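Local coordinates for protein leucine aminopeptidase 1 (Caenorhabditis elegans, PDB 2HC9) that releases N-terminal amino acids, preferably leucine, from peptides as a two-zinc aminopeptidase of the M17 family and probably serves as a digestive enzyme, at residues A[113-117]-A[118-122]; A[148-152]-A[153-157]; A[182-186]-A[187-191]; A[469-472]-A[473-477]. The protein carries 1 engineered substitution. All blocks are in the same frame, centred on the assembly; numbering follows the deposited sequence.

Contact 1. Residues A[113-117]-A[118-122]; sequences LFAEY and PDVLS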
loop_
_atom_site.group_PDB
_atom_site.type_symbol
_atom_site.label_atom_id
_atom_site.label_comp_id
_atom_site.label_asym_id
_atom_site.label_seq_id
_atom_site.Cartn_x
_atom_site.Cartn_y
_atom_site.Cartn_z
ATOM N N LEU A 113 39.068 19.067 26.736
ATOM C CA LEU A 113 39.054 19.012 25.265
ATOM C C LEU A 113 40.415 19.409 24.700
ATOM O O LEU A 113 40.770 20.594 24.681
ATOM C CB LEU A 113 37.949 19.924 24.710
ATOM C CG LEU A 113 37.868 20.077 23.169
ATOM C CD1 LEU A 113 37.590 18.719 22.496
ATOM C CD2 LEU A 113 36.771 21.068 22.805
ATOM N N PHE A 114 41.156 18.411 24.209
ATOM C CA PHE A 114 42.431 18.668 23.523
ATOM C C PHE A 114 42.173 18.844 22.037
ATOM O O PHE A 114 42.084 17.877 21.304
ATOM C CB PHE A 114 43.381 17.488 23.716
ATOM C CG PHE A 114 43.833 17.301 25.135
ATOM C CD1 PHE A 114 44.764 18.174 25.702
ATOM C CD2 PHE A 114 43.360 16.229 25.889
ATOM C CE1 PHE A 114 45.203 18.000 27.030
ATOM C CE2 PHE A 114 43.790 16.036 27.217
ATOM C CZ PHE A 114 44.718 16.927 27.784
ATOM N N ALA A 115 42.036 20.077 21.592
ATOM C CA ALA A 115 41.662 20.306 20.200
ATOM C C ALA A 115 42.557 21.381 19.660
ATOM O O ALA A 115 42.839 22.376 20.339
ATOM C CB ALA A 115 40.199 20.707 20.095
ATOM N N GLU A 116 43.016 21.176 18.432
ATOM C CA GLU A 116 43.710 22.199 17.672
ATOM C C GLU A 116 42.748 23.309 17.329
ATOM O O GLU A 116 41.542 23.085 17.255
ATOM C CB GLU A 116 44.266 21.609 16.376
ATOM C CG GLU A 116 45.544 20.823 16.557
ATOM C CD GLU A 116 46.782 21.632 16.219
ATOM O OE1 GLU A 116 47.191 22.472 17.048
ATOM O OE2 GLU A 116 47.351 21.417 15.124
ATOM N N TYR A 117 43.278 24.500 17.088
ATOM C CA TYR A 117 42.459 25.696 16.916
ATOM C C TYR A 117 41.334 25.559 15.874
ATOM O O TYR A 117 40.208 25.998 16.122
ATOM C CB TYR A 117 43.383 26.847 16.538
ATOM C CG TYR A 117 42.838 28.214 16.714
ATOM C CD1 TYR A 117 42.164 28.585 17.872
ATOM C CD2 TYR A 117 43.022 29.160 15.717
ATOM C CE1 TYR A 117 41.693 29.872 18.028
ATOM C CE2 TYR A 117 42.552 30.425 15.855
ATOM C CZ TYR A 117 41.898 30.781 16.994
ATOM O OH TYR A 117 41.453 32.069 17.091
ATOM N N PRO A 118 41.637 24.967 14.705
ATOM C CA PRO A 118 40.560 24.839 13.716
ATOM C C PRO A 118 39.425 23.887 14.119
ATOM O O PRO A 118 38.357 23.944 13.512
ATOM C CB PRO A 118 41.285 24.290 12.481
ATOM C CG PRO A 118 42.739 24.614 12.692
ATOM C CD PRO A 118 42.913 24.430 14.172
ATOM N N ASP A 119 39.660 23.019 15.105
ATOM C CA ASP A 119 38.660 22.046 15.557
ATOM C C ASP A 119 37.801 22.533 16.706
ATOM O O ASP A 119 36.759 21.940 16.969
ATOM C CB ASP A 119 39.324 20.750 16.005
ATOM C CG ASP A 119 39.874 19.923 14.824
ATOM O OD1 ASP A 119 39.575 20.256 13.655
ATOM O OD2 ASP A 119 40.617 18.960 15.079
ATOM N N VAL A 120 38.257 23.559 17.430
ATOM C CA VAL A 120 37.652 23.891 18.723
ATOM C C VAL A 120 36.146 24.161 18.610
ATOM O O VAL A 120 35.360 23.615 19.391
ATOM C CB VAL A 120 38.345 25.094 19.400
ATOM C CG1 VAL A 120 37.526 25.544 20.633
ATOM C CG2 VAL A 120 39.786 24.704 19.793
ATOM N N LEU A 121 35.742 25.004 17.658
ATOM C CA LEU A 121 34.339 25.422 17.607
ATOM C C LEU A 121 33.390 24.226 17.378
ATOM O O LEU A 121 32.394 24.069 18.075
ATOM C CB LEU A 121 34.148 26.480 16.515
ATOM C CG LEU A 121 32.768 27.134 16.426
ATOM C CD1 LEU A 121 32.938 28.548 15.900
ATOM C CD2 LEU A 121 31.775 26.326 15.511
ATOM N N SER A 122 33.700 23.397 16.380
ATOM C CA SER A 122 32.846 22.241 16.066
ATOM C C SER A 122 32.825 21.242 17.212
ATOM O O SER A 122 31.781 20.627 17.493
ATOM C CB SER A 122 33.329 21.547 14.784
ATOM O OG SER A 122 34.630 21.039 14.987
HETATM O O HOH W 1 42.439 18.660 17.024
HETATM O O HOH W 2 37.467 26.411 15.745
#
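Glu-116 and Asp-119 are tied by a backbone hydrogen bond round a tight turn. Asp-119 N gives to Glu-116 O at 2.9 Å. The N-H stands above the carbonyl plane, 42° out of it, so the bond does not use a lone pair. A second backbone bond, from Val-120 N to Tyr-117 O at 3.4 Å, is weak.

Two waters add polar links. Water 1 accepts from Glu-116 N and gives to Asp-119 OD2 at 2.7 Å. The carboxylate is thereby linked to the backbone on the strand side. Its main partner is Lys-25, whose NZ forms a salt bridge with the same OD2. Water 2 gives to Tyr-117 O at 2.8 Å and accepts from Leu-121 N, which bridges the turn and the first turn of the helix.

The apolar contacts are small. Ala-115 CB faces Val-120 CG2 at 4.0 Å. That methyl lies beside Val-120 N, because CG1 takes the place anti to it (chi1 171°), and it also rests 3.5 Å from Glu-116 O. Asp-119 CB comes up on Ala-115 CB as well. Tyr-117 CB also lies 3.4 Å from Pro-118 CD across their peptide bond. The Tyr-117 side chain packs on Asp-159 and Met-488. Val-120 continues inward to Val-150 and to Leu-163 of helix 157-178.

This is the strand-to-helix connection of a beta-alpha-beta unit. Strand 108-114 leads through the turn into helix 120-128, and strand 145-151 follows, within the macro-like N-terminal domain of M17 aminopeptidases.

Contact 2. Residues A[148-152]-A[153-157]; sequences IDVVC and DKLTN. With GOL (glycerol), chain L.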
loop_
_atom_site.group_PDB
_atom_site.type_symbol
_atom_site.label_atom_id
_atom_site.label_comp_id
_atom_site.label_asym_id
_atom_site.label_seq_id
_atom_site.Cartn_x
_atom_site.Cartn_y
_atom_site.Cartn_z
ATOM N N ILE A 148 33.451 22.871 29.965
ATOM C CA ILE A 148 34.272 22.432 28.837
ATOM C C ILE A 148 35.563 23.245 28.825
ATOM O O ILE A 148 35.589 24.419 28.423
ATOM C CB ILE A 148 33.517 22.585 27.465
ATOM C CG1 ILE A 148 32.107 21.938 27.566
ATOM C CG2 ILE A 148 34.375 22.009 26.317
ATOM C CD1 ILE A 148 31.209 22.205 26.374
ATOM N N ASP A 149 36.633 22.593 29.260
ATOM C CA ASP A 149 37.966 23.198 29.321
ATOM C C ASP A 149 38.774 22.870 28.079
ATOM O O ASP A 149 39.177 21.724 27.841
ATOM C CB ASP A 149 38.699 22.739 30.592
ATOM C CG ASP A 149 38.088 23.335 31.863
ATOM O OD1 ASP A 149 37.133 24.153 31.764
ATOM O OD2 ASP A 149 38.565 22.983 32.955
ATOM N N VAL A 150 39.005 23.903 27.284
ATOM C CA VAL A 150 39.653 23.722 26.014
ATOM C C VAL A 150 41.145 23.940 26.245
ATOM O O VAL A 150 41.548 24.976 26.789
ATOM C CB VAL A 150 39.149 24.732 24.976
ATOM C CG1 VAL A 150 39.856 24.503 23.650
ATOM C CG2 VAL A 150 37.621 24.634 24.805
ATOM N N VAL A 151 41.939 22.961 25.824
ATOM C CA VAL A 151 43.403 23.048 25.871
ATOM C C VAL A 151 43.875 23.353 24.451
ATOM O O VAL A 151 43.964 22.454 23.591
ATOM C CB VAL A 151 44.021 21.724 26.346
ATOM C CG1 VAL A 151 45.551 21.842 26.408
ATOM C CG2 VAL A 151 43.457 21.332 27.719
ATOM N N CYS A 152 44.123 24.632 24.207
ATOM C CA CYS A 152 44.493 25.121 22.884
ATOM C C CYS A 152 45.208 26.454 23.068
ATOM O O CYS A 152 44.622 27.395 23.604
ATOM C CB CYS A 152 43.247 25.302 21.998
ATOM S SG CYS A 152 43.573 26.041 20.355
ATOM N N ASP A 153 46.457 26.520 22.594
ATOM C CA ASP A 153 47.338 27.696 22.720
ATOM C C ASP A 153 46.696 29.006 22.269
ATOM O O ASP A 153 46.797 30.029 22.943
ATOM C CB ASP A 153 48.607 27.498 21.879
ATOM C CG ASP A 153 49.552 26.470 22.461
ATOM O OD1 ASP A 153 49.652 26.372 23.704
ATOM O OD2 ASP A 153 50.214 25.764 21.663
ATOM N N LYS A 154 46.075 28.971 21.098
ATOM C CA LYS A 154 45.664 30.180 20.419
ATOM C C LYS A 154 44.349 30.753 20.976
ATOM O O LYS A 154 44.021 31.911 20.725
ATOM C CB LYS A 154 45.538 29.910 18.920
ATOM C CG LYS A 154 46.857 29.830 18.192
ATOM C CD LYS A 154 46.645 29.576 16.715
ATOM C CE LYS A 154 47.980 29.432 15.995
ATOM N NZ LYS A 154 47.813 29.249 14.516
ATOM N N LEU A 155 43.589 29.951 21.715
ATOM C CA LEU A 155 42.288 30.412 22.205
ATOM C C LEU A 155 42.400 31.623 23.141
ATOM O O LEU A 155 43.259 31.667 24.025
ATOM C CB LEU A 155 41.542 29.259 22.875
ATOM C CG LEU A 155 40.020 29.352 22.979
ATOM C CD1 LEU A 155 39.344 29.053 21.619
ATOM C CD2 LEU A 155 39.553 28.378 24.040
ATOM N N THR A 156 41.538 32.615 22.927
ATOM C CA THR A 156 41.468 33.781 23.804
ATOM C C THR A 156 40.303 33.680 24.790
ATOM O O THR A 156 39.395 32.845 24.633
ATOM C CB THR A 156 41.336 35.100 23.007
ATOM O OG1 THR A 156 40.012 35.228 22.456
ATOM C CG2 THR A 156 42.388 35.181 21.895
ATOM N N ASN A 157 40.313 34.535 25.809
ATOM C CA ASN A 157 39.174 34.598 26.725
ATOM C C ASN A 157 37.876 35.048 26.033
ATOM O O ASN A 157 36.802 34.539 26.348
ATOM C CB ASN A 157 39.495 35.481 27.945
ATOM C CG ASN A 157 40.507 34.830 28.898
ATOM O OD1 ASN A 157 40.901 33.667 28.735
ATOM N ND2 ASN A 157 40.915 35.581 29.915
HETATM C C1 GOL L . 45.649 20.684 21.360
HETATM O O1 GOL L . 45.597 20.375 22.739
HETATM C C2 GOL L . 46.874 21.538 21.063
HETATM O O2 GOL L . 47.691 20.867 20.124
HETATM C C3 GOL L . 46.446 22.901 20.525
HETATM O O3 GOL L . 47.352 23.889 20.975
#
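Cys-152 and Leu-155 are the ends of a type I beta turn that leads off strand 145-151. Leu-155 N gives to Cys-152 O at 3.3 Å, a weak bond. Their CB atoms are 4.4 Å apart. Cys-152 SG is anti to its own N (chi1 175°). This sets it beside the carbonyl carbon, where it lies 3.7 Å from Asp-153 N and close to Lys-154 N.

The apolar contact is between Val-150 and Leu-155. One methyl of the leucine, CD2, comes to rest on Val-150 CB at 3.8 Å and also meets CG1. The side chains cross at about a right angle, and CD2 is the branch that meets the valine.

Further out, these groups pack on other parts of the fold. Val-150 packs on Val-124 of helix 120-128 and on Val-6 of strand 3-8. Cys-152 leans on Tyr-117. Past the turn, Thr-156 is the N-cap of helix 157-178. Its OG1 accepts from a backbone N at the start of that helix, and its own N gives to Asp-159 OD2. The pair of bonds is consistent with a capping box. The turn therefore carries the chain from a strand of the N-terminal domain directly into a capped helix.

A glycerol, probably from the crystallisation liquor, spans the outer side of the bend. Its O1 gives to Val-151 O at 2.8 Å. Its O3 accepts from Asp-153 N at 3.2 Å, and that bond is almost straight at 173°.

Contact 3. Residues A[182-186]-A[187-191]; sequences NILTT and DALVD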
loop_
_atom_site.group_PDB
_atom_site.type_symbol
_atom_site.label_atom_id
_atom_site.label_comp_id
_atom_site.label_asym_id
_atom_site.label_seq_id
_atom_site.Cartn_x
_atom_site.Cartn_y
_atom_site.Cartn_z
ATOM N N ASN A 182 2.013 21.062 21.626
ATOM C CA ASN A 182 0.969 21.488 22.578
ATOM C C ASN A 182 1.491 22.496 23.603
ATOM O O ASN A 182 0.729 23.227 24.246
ATOM C CB ASN A 182 0.234 20.317 23.240
ATOM C CG ASN A 182 1.143 19.447 24.061
ATOM O OD1 ASN A 182 2.305 19.225 23.695
ATOM N ND2 ASN A 182 0.625 18.928 25.169
ATOM N N ILE A 183 2.810 22.566 23.714
ATOM C CA ILE A 183 3.441 23.571 24.567
ATOM C C ILE A 183 4.050 24.686 23.711
ATOM O O ILE A 183 3.756 25.877 23.914
ATOM C CB ILE A 183 4.512 22.898 25.436
ATOM C CG1 ILE A 183 3.839 21.853 26.352
ATOM C CG2 ILE A 183 5.309 23.944 26.237
ATOM C CD1 ILE A 183 4.803 21.077 27.231
ATOM N N LEU A 184 4.898 24.303 22.751
ATOM C CA LEU A 184 5.463 25.298 21.816
ATOM C C LEU A 184 4.492 25.538 20.670
ATOM O O LEU A 184 4.654 25.040 19.542
ATOM C CB LEU A 184 6.882 24.937 21.340
ATOM C CG LEU A 184 7.585 26.115 20.626
ATOM C CD1 LEU A 184 8.161 27.172 21.633
ATOM C CD2 LEU A 184 8.699 25.585 19.734
ATOM N N THR A 185 3.461 26.318 20.969
ATOM C CA THR A 185 2.494 26.752 19.962
ATOM C C THR A 185 3.059 27.898 19.118
ATOM O O THR A 185 4.145 28.402 19.415
ATOM C CB THR A 185 1.226 27.277 20.684
ATOM O OG1 THR A 185 1.619 28.360 21.538
ATOM C CG2 THR A 185 0.566 26.145 21.537
ATOM N N THR A 186 2.305 28.382 18.122
ATOM C CA THR A 186 2.773 29.582 17.404
ATOM C C THR A 186 2.974 30.748 18.373
ATOM O O THR A 186 3.980 31.475 18.288
ATOM C CB THR A 186 1.821 30.054 16.280
ATOM O OG1 THR A 186 0.545 30.383 16.837
ATOM C CG2 THR A 186 1.648 28.961 15.194
ATOM N N ASP A 187 2.013 30.928 19.282
ATOM C CA ASP A 187 2.113 31.991 20.309
ATOM C C ASP A 187 3.381 31.851 21.145
ATOM O O ASP A 187 4.076 32.843 21.433
ATOM C CB ASP A 187 0.902 31.915 21.249
ATOM C CG ASP A 187 -0.408 32.391 20.584
ATOM O OD1 ASP A 187 -0.368 32.982 19.494
ATOM O OD2 ASP A 187 -1.480 32.176 21.183
ATOM N N ALA A 188 3.666 30.625 21.580
ATOM C CA ALA A 188 4.835 30.396 22.427
ATOM C C ALA A 188 6.125 30.656 21.648
ATOM O O ALA A 188 7.069 31.212 22.191
ATOM C CB ALA A 188 4.832 28.987 22.956
ATOM N N LEU A 189 6.171 30.250 20.377
ATOM C CA LEU A 189 7.375 30.529 19.576
ATOM C C LEU A 189 7.552 32.035 19.258
ATOM O O LEU A 189 8.685 32.551 19.275
ATOM C CB LEU A 189 7.426 29.658 18.294
ATOM C CG LEU A 189 8.693 29.813 17.415
ATOM C CD1 LEU A 189 9.987 29.582 18.242
ATOM C CD2 LEU A 189 8.652 28.833 16.210
ATOM N N VAL A 190 6.451 32.745 18.994
ATOM C CA VAL A 190 6.522 34.217 18.921
ATOM C C VAL A 190 7.143 34.761 20.223
ATOM O O VAL A 190 8.084 35.577 20.183
ATOM C CB VAL A 190 5.130 34.856 18.686
ATOM C CG1 VAL A 190 5.178 36.401 18.888
ATOM C CG2 VAL A 190 4.611 34.526 17.270
ATOM N N ASP A 191 6.668 34.287 21.371
ATOM C CA ASP A 191 7.192 34.783 22.662
ATOM C C ASP A 191 8.682 34.511 22.830
ATOM O O ASP A 191 9.429 35.381 23.299
ATOM C CB ASP A 191 6.401 34.194 23.837
ATOM C CG ASP A 191 4.995 34.755 23.933
ATOM O OD1 ASP A 191 4.704 35.763 23.272
ATOM O OD2 ASP A 191 4.171 34.161 24.644
#
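Asp-187 brings the flat carboxylate of this contact beside Thr-186. The two side chains are skewed to each other, and OD1 stays 3.8 Å from Thr-186 OG1. The carboxylate has its strong partner elsewhere, a salt bridge from OD1 to Arg-208 NH2. Thr-186 OG1 bonds to Pro-230 O and Thr-229 OG1.

The flat peptide carbonyls are used end-on. Leu-189 N reaches Thr-185 O at 2.9 Å, nearly along the C=O axis. Val-190 N reaches Thr-186 O at 2.9 Å, tilted 18° from the carbonyl plane.

Thr-185 is the N-cap. Its OG1 accepts from Ala-188 N at 3.1 Å. With chi1 at 59°, OG1 sits between the backbone N and the carbonyl carbon, and this turns it onto the first turn. With an alanine here, Ala-188 N would probably lose its capping acceptor and the first turn would be likely to fray.

Before the cap, Leu-184 is the centre of an inverse gamma turn. Its CD1 folds back to Ala-188 CB at 4.0 Å and to Leu-189 CB. Ala-188 CB also touches Ile-183 O at 3.4 Å.

Leu-189 and Val-190 lie against Ile-304 of strand 297-307. The contact is a classic N-capped helix start. It opens helix 186-199 of the catalytic domain, which covers the central sheet, with the Leu-189 side chain about 12 Å from a zinc ion.

Contact 4. Residues A[469-472]-A[473-477]; sequences TGYG and PALFS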
loop_
_atom_site.group_PDB
_atom_site.type_symbol
_atom_site.label_atom_id
_atom_site.label_comp_id
_atom_site.label_asym_id
_atom_site.label_seq_id
_atom_site.Cartn_x
_atom_site.Cartn_y
_atom_site.Cartn_z
ATOM N N THR A 469 19.426 18.369 16.950
ATOM C CA THR A 469 20.887 18.560 17.025
ATOM C C THR A 469 21.274 20.001 17.346
ATOM O O THR A 469 22.433 20.285 17.678
ATOM C CB THR A 469 21.553 18.188 15.687
ATOM O OG1 THR A 469 20.884 18.898 14.622
ATOM C CG2 THR A 469 21.470 16.665 15.437
ATOM N N GLY A 470 20.338 20.940 17.185
ATOM C CA GLY A 470 20.716 22.347 17.283
ATOM C C GLY A 470 21.546 22.864 16.110
ATOM O O GLY A 470 22.409 23.721 16.278
ATOM N N TYR A 471 21.286 22.319 14.919
ATOM C CA TYR A 471 21.937 22.762 13.681
ATOM C C TYR A 471 21.589 24.211 13.365
ATOM O O TYR A 471 20.419 24.635 13.490
ATOM C CB TYR A 471 21.436 21.866 12.543
ATOM C CG TYR A 471 22.128 22.052 11.212
ATOM C CD1 TYR A 471 23.094 21.137 10.775
ATOM C CD2 TYR A 471 21.775 23.114 10.371
ATOM C CE1 TYR A 471 23.717 21.287 9.511
ATOM C CE2 TYR A 471 22.377 23.285 9.133
ATOM C CZ TYR A 471 23.334 22.382 8.712
ATOM O OH TYR A 471 23.884 22.563 7.467
ATOM N N GLY A 472 22.597 24.970 12.927
ATOM C CA GLY A 472 22.340 26.306 12.391
ATOM C C GLY A 472 23.223 27.378 13.040
ATOM O O GLY A 472 23.938 28.062 12.333
ATOM N N PRO A 473 23.163 27.535 14.384
ATOM C CA PRO A 473 24.047 28.526 15.040
ATOM C C PRO A 473 25.547 28.348 14.743
ATOM O O PRO A 473 26.240 29.337 14.490
ATOM C CB PRO A 473 23.756 28.335 16.537
ATOM C CG PRO A 473 22.287 27.815 16.556
ATOM C CD PRO A 473 22.199 26.922 15.333
ATOM N N ALA A 474 26.042 27.119 14.738
ATOM C CA ALA A 474 27.475 26.918 14.475
ATOM C C ALA A 474 27.777 27.288 13.021
ATOM O O ALA A 474 28.739 28.001 12.754
ATOM C CB ALA A 474 27.908 25.481 14.792
ATOM N N LEU A 475 26.955 26.812 12.087
ATOM C CA LEU A 475 27.125 27.142 10.658
ATOM C C LEU A 475 27.187 28.651 10.420
ATOM O O LEU A 475 28.113 29.145 9.777
ATOM C CB LEU A 475 25.938 26.593 9.842
ATOM C CG LEU A 475 26.048 26.893 8.345
ATOM C CD1 LEU A 475 27.352 26.275 7.722
ATOM C CD2 LEU A 475 24.807 26.316 7.645
ATOM N N PHE A 476 26.200 29.390 10.928
ATOM C CA PHE A 476 26.169 30.822 10.647
ATOM C C PHE A 476 27.176 31.635 11.438
ATOM O O PHE A 476 27.589 32.694 11.006
ATOM C CB PHE A 476 24.762 31.400 10.749
ATOM C CG PHE A 476 23.912 31.039 9.571
ATOM C CD1 PHE A 476 24.062 31.723 8.371
ATOM C CD2 PHE A 476 23.040 29.954 9.631
ATOM C CE1 PHE A 476 23.317 31.355 7.232
ATOM C CE2 PHE A 476 22.273 29.589 8.512
ATOM C CZ PHE A 476 22.422 30.289 7.307
ATOM N N SER A 477 27.580 31.120 12.589
ATOM C CA SER A 477 28.678 31.745 13.328
ATOM C C SER A 477 29.960 31.703 12.526
ATOM O O SER A 477 30.675 32.693 12.470
ATOM C CB SER A 477 28.886 31.041 14.669
ATOM O OG SER A 477 27.797 31.383 15.494
HETATM O O HOH W 3 24.860 24.518 15.319
#
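Gly-470 and Ala-474 meet through water 3, which three backbone groups grip. It gives to Gly-470 O at 2.7 Å and accepts from Ala-474 N at 2.9 Å. A third bond, from Gly-472 N, is weak. The water sits at the N-terminal turn of helix 473-480, where Gly-472 is the N-cap and Pro-473 the first helical residue.

Gly-472 O takes the first regular helical bond, from Phe-476 N at 3.0 Å and nearly straight (171°). The ring of Phe-476 presents its edge to the same oxygen, with CD2 3.4 Å away. The backbone angles of Gly-472 would push any side chain against the carbonyl oxygen of Tyr-471. Asp-398 OD2 accepts from both Gly-472 N and Leu-475 N, which ties the loop to the first turn.

The proline ring packs its CD on Gly-470 O at 3.3 Å, and the ring also packs on Leu-166 and Thr-173. An alanine in place of Pro-473 would lack CG and CD, and would probably leave a gap there and a turn freer to move.

Leu-475 sends CD2 to the phenol of Tyr-471, 3.9 Å from OH, in an oblique approach. That hydroxyl bonds to Leu-399 O. All the touching residues are buried in the middle of the subunit. Pro-473 O has two donors from one turn on, on opposite faces of its plane: Ser-477 N, and Ser-477 OG at 2.8 Å.

Overall arrangement
From the N terminus the four contacts follow in series, and none encloses or crosses another. Each closes a short turn at a junction of the fold. Contacts 1 and 2 bend the chain at the ends of neighbouring strands 108-114 and 145-151 of the N-terminal domain. They touch: Leu-113 O and Val-151 N probably hydrogen-bond between the strands, and Ala-115 O packs on Cys-152 CB. Contact 2 leads into helix 157-178, and contact 3 then starts helix 186-199 in the catalytic domain, with its centre about 36 Å from that of contact 1. Contact 4 starts helix 473-480 near the subunit's centre in space. There Ala-474 meets Leu-121 of contact 1, which joins the two domains.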